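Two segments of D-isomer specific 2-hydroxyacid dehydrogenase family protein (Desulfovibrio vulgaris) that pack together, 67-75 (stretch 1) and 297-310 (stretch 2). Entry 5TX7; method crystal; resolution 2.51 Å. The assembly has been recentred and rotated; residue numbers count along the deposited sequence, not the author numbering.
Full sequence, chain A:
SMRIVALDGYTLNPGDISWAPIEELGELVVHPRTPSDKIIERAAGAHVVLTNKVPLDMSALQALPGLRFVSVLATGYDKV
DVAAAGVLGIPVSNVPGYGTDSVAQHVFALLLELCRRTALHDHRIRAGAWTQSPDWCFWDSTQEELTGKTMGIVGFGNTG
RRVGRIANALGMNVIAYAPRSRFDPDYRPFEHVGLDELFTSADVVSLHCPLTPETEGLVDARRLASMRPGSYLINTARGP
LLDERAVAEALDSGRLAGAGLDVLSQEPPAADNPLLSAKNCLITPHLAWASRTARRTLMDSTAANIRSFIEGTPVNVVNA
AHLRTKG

Stretch 1 67-75: LRFVSVLAT
Stretch 2, residues 297-310: TLMDSTAANIRSFI

Strand 69-72 runs nearly antiparallel to helix 297-310, at 161° with axes 9.1 Å apart at closest approach, so rising numbers in one meet falling numbers in the other: Phe69 lies opposite Phe309, Ser71 opposite Thr302 and Leu73 opposite Leu298 (CA-CA 7.5, 6.7 and 6.8 Å). Extended backbone alternation points Phe69 and Ser71 toward the helix and Val72 away; on the helix, the CA-to-CB bonds of Leu298, Thr302, Asn305 and Phe309 point toward stretch 1, Leu298 meeting the loop at Leu73 and Ala74.

Phe69 (chi1 t, chi2 57°) and Phe309 (chi1 t, chi2 73°) lay their rings near parallel, planes at 4°, but slid apart with centroids 4.7 Å away. The slide sets each CB over the partner's face: Phe69 CB is 3.6 Å from the Phe309 centroid, and Phe309 CB 3.8 Å from that of Phe69. Ile306 (m, t) adds an apolar contact, CG1 to Phe69 CE2 at 4.2 Å.

Next along, Asn305 (chi1 m, chi2 -3°) donates from ND2 to Ser71 OG (3.2 Å, 173°), which the t rotamer of Ser71 presents. A water joins Ser71 OG (2.6 Å) to Thr302 OG1 (2.7 Å), donating to the latter. With chi1 m, Thr302 OG1 itself donates to Leu298 O (2.7 Å). Leu73 (m, t) starts sideways, yet its CD2 reaches Thr302 OG1 at 3.4 Å, while Leu298 (t, p) brings CD2 within 3.6 Å of Leu73 O.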

# COMPACT_ATOMS: atom_id res chain seq x y z
N LEU A 67 -10.93 42.92 8.56
CA LEU A 67 -10.47 41.56 8.84
C LEU A 67 -10.15 41.39 10.32
O LEU A 67 -9.31 42.09 10.86
CB LEU A 67 -9.23 41.23 7.99
CG LEU A 67 -8.63 39.82 8.10
CD1 LEU A 67 -9.69 38.77 7.84
CD2 LEU A 67 -7.47 39.68 7.13
N ARG A 68 -10.85 40.45 10.97
CA ARG A 68 -10.66 40.19 12.39
C ARG A 68 -10.01 38.85 12.71
O ARG A 68 -9.47 38.71 13.80
CB ARG A 68 -12.00 40.32 13.12
CG ARG A 68 -12.73 41.65 12.91
CD ARG A 68 -11.83 42.90 12.96
NE ARG A 68 -12.60 44.13 12.83
CZ ARG A 68 -12.13 45.37 12.97
NH1 ARG A 68 -10.84 45.58 13.25
NH2 ARG A 68 -12.96 46.41 12.85
N PHE A 69 -10.02 37.88 11.79
CA PHE A 69 -9.48 36.54 12.08
C PHE A 69 -9.08 35.77 10.82
O PHE A 69 -9.84 35.71 9.85
CB PHE A 69 -10.50 35.73 12.87
CG PHE A 69 -10.03 34.35 13.26
CD1 PHE A 69 -8.86 34.17 13.99
CD2 PHE A 69 -10.77 33.22 12.91
CE1 PHE A 69 -8.43 32.90 14.36
CE2 PHE A 69 -10.32 31.96 13.27
CZ PHE A 69 -9.16 31.80 13.99
N VAL A 70 -7.89 35.19 10.85
CA VAL A 70 -7.44 34.32 9.76
C VAL A 70 -7.27 32.88 10.25
O VAL A 70 -6.60 32.65 11.27
CB VAL A 70 -6.13 34.82 9.15
CG1 VAL A 70 -5.66 33.88 8.04
CG2 VAL A 70 -6.33 36.24 8.62
N SER A 71 -7.90 31.94 9.57
CA SER A 71 -7.62 30.53 9.84
C SER A 71 -6.97 29.91 8.60
O SER A 71 -7.47 30.06 7.48
CB SER A 71 -8.88 29.77 10.24
OG SER A 71 -8.53 28.58 10.94
N VAL A 72 -5.85 29.23 8.82
CA VAL A 72 -5.09 28.62 7.75
C VAL A 72 -5.46 27.15 7.65
O VAL A 72 -5.43 26.42 8.65
CB VAL A 72 -3.58 28.76 8.00
CG1 VAL A 72 -2.79 28.11 6.86
CG2 VAL A 72 -3.21 30.22 8.14
N LEU A 73 -5.76 26.72 6.42
CA LEU A 73 -6.28 25.39 6.12
C LEU A 73 -5.13 24.42 5.87
O LEU A 73 -5.02 23.78 4.81
CB LEU A 73 -7.22 25.45 4.90
CG LEU A 73 -8.38 26.44 4.94
CD1 LEU A 73 -9.02 26.58 3.57
CD2 LEU A 73 -9.41 26.00 5.98
N ALA A 74 -4.28 24.31 6.88
CA ALA A 74 -3.02 23.59 6.81
C ALA A 74 -2.36 23.66 8.18
O ALA A 74 -2.80 24.40 9.04
CB ALA A 74 -2.10 24.23 5.75
N THR A 75 -1.30 22.90 8.35
CA THR A 75 -0.44 23.01 9.51
C THR A 75 0.58 24.12 9.28
O THR A 75 0.92 24.88 10.19
CB THR A 75 0.28 21.68 9.78
OG1 THR A 75 -0.68 20.60 9.80
CG2 THR A 75 1.01 21.73 11.11
N THR A 297 -11.58 16.28 8.49
CA THR A 297 -11.09 16.65 9.81
C THR A 297 -10.62 18.10 9.82
O THR A 297 -10.91 18.87 10.75
CB THR A 297 -9.94 15.70 10.24
OG1 THR A 297 -10.45 14.37 10.36
CG2 THR A 297 -9.28 16.15 11.56
N LEU A 298 -9.86 18.46 8.78
CA LEU A 298 -9.43 19.83 8.53
C LEU A 298 -10.59 20.83 8.51
O LEU A 298 -10.48 21.93 9.06
CB LEU A 298 -8.60 19.87 7.24
CG LEU A 298 -7.96 21.16 6.79
CD1 LEU A 298 -7.20 21.86 7.89
CD2 LEU A 298 -7.04 20.85 5.61
N MET A 299 -11.70 20.44 7.89
CA MET A 299 -12.90 21.28 7.85
C MET A 299 -13.45 21.49 9.26
O MET A 299 -13.71 22.62 9.64
CB MET A 299 -13.96 20.64 6.96
CG MET A 299 -15.23 21.47 6.77
SD MET A 299 -15.03 22.92 5.73
CE MET A 299 -14.76 22.15 4.14
N ASP A 300 -13.63 20.40 10.01
CA ASP A 300 -14.15 20.46 11.38
C ASP A 300 -13.27 21.30 12.31
O ASP A 300 -13.79 22.12 13.08
CB ASP A 300 -14.30 19.07 11.98
CG ASP A 300 -15.52 18.31 11.44
OD1 ASP A 300 -16.56 18.93 11.12
OD2 ASP A 300 -15.44 17.05 11.39
N SER A 301 -11.95 21.10 12.23
CA SER A 301 -11.00 21.85 13.05
C SER A 301 -10.98 23.33 12.71
O SER A 301 -10.84 24.16 13.59
CB SER A 301 -9.58 21.28 12.92
OG SER A 301 -9.48 19.97 13.44
N THR A 302 -11.14 23.65 11.43
CA THR A 302 -11.31 25.03 10.99
C THR A 302 -12.62 25.65 11.56
O THR A 302 -12.61 26.82 11.99
CB THR A 302 -11.29 25.11 9.46
OG1 THR A 302 -10.03 24.60 9.00
CG2 THR A 302 -11.48 26.54 8.96
N ALA A 303 -13.71 24.89 11.58
CA ALA A 303 -14.95 25.37 12.22
C ALA A 303 -14.75 25.61 13.72
O ALA A 303 -15.24 26.61 14.27
CB ALA A 303 -16.10 24.41 11.98
N ALA A 304 -14.01 24.70 14.37
CA ALA A 304 -13.67 24.84 15.80
C ALA A 304 -12.87 26.09 16.10
O ALA A 304 -13.15 26.78 17.08
CB ALA A 304 -12.91 23.63 16.29
N ASN A 305 -11.86 26.37 15.25
CA ASN A 305 -11.05 27.59 15.33
C ASN A 305 -11.91 28.86 15.24
O ASN A 305 -11.73 29.79 16.02
CB ASN A 305 -10.00 27.64 14.18
CG ASN A 305 -8.84 26.66 14.36
OD1 ASN A 305 -8.73 25.96 15.36
ND2 ASN A 305 -7.94 26.63 13.39
N ILE A 306 -12.82 28.89 14.27
CA ILE A 306 -13.72 30.04 14.06
C ILE A 306 -14.70 30.18 15.22
O ILE A 306 -14.94 31.29 15.70
CB ILE A 306 -14.51 29.92 12.73
CG1 ILE A 306 -13.57 29.95 11.53
CG2 ILE A 306 -15.54 31.03 12.60
CD1 ILE A 306 -14.20 29.41 10.25
N ARG A 307 -15.27 29.05 15.66
CA ARG A 307 -16.20 29.01 16.82
C ARG A 307 -15.51 29.59 18.05
O ARG A 307 -16.07 30.45 18.74
CB ARG A 307 -16.68 27.58 17.08
CG ARG A 307 -17.99 27.46 17.85
CD ARG A 307 -18.51 26.02 17.97
NE ARG A 307 -18.61 25.33 16.66
CZ ARG A 307 -17.82 24.33 16.22
NH1 ARG A 307 -16.83 23.80 16.95
NH2 ARG A 307 -18.03 23.83 15.00
N SER A 308 -14.27 29.16 18.30
CA SER A 308 -13.46 29.65 19.42
C SER A 308 -13.14 31.14 19.33
O SER A 308 -13.16 31.85 20.34
CB SER A 308 -12.16 28.88 19.53
OG SER A 308 -12.42 27.52 19.80
N PHE A 309 -12.83 31.62 18.12
CA PHE A 309 -12.58 33.05 17.93
C PHE A 309 -13.83 33.87 18.27
O PHE A 309 -13.72 34.90 18.93
CB PHE A 309 -12.12 33.37 16.50
CG PHE A 309 -12.08 34.83 16.23
CD1 PHE A 309 -11.08 35.62 16.80
CD2 PHE A 309 -13.09 35.45 15.49
CE1 PHE A 309 -11.05 36.98 16.59
CE2 PHE A 309 -13.07 36.82 15.29
CZ PHE A 309 -12.05 37.58 15.84
N ILE A 310 -15.00 33.41 17.81
CA ILE A 310 -16.28 34.06 18.14
C ILE A 310 -16.53 34.06 19.66
O ILE A 310 -16.91 35.08 20.22
CB ILE A 310 -17.47 33.40 17.40
CG1 ILE A 310 -17.42 33.72 15.90
CG2 ILE A 310 -18.82 33.88 17.96
CD1 ILE A 310 -18.24 32.74 15.04
O HOH W 1 -8.16 26.45 9.49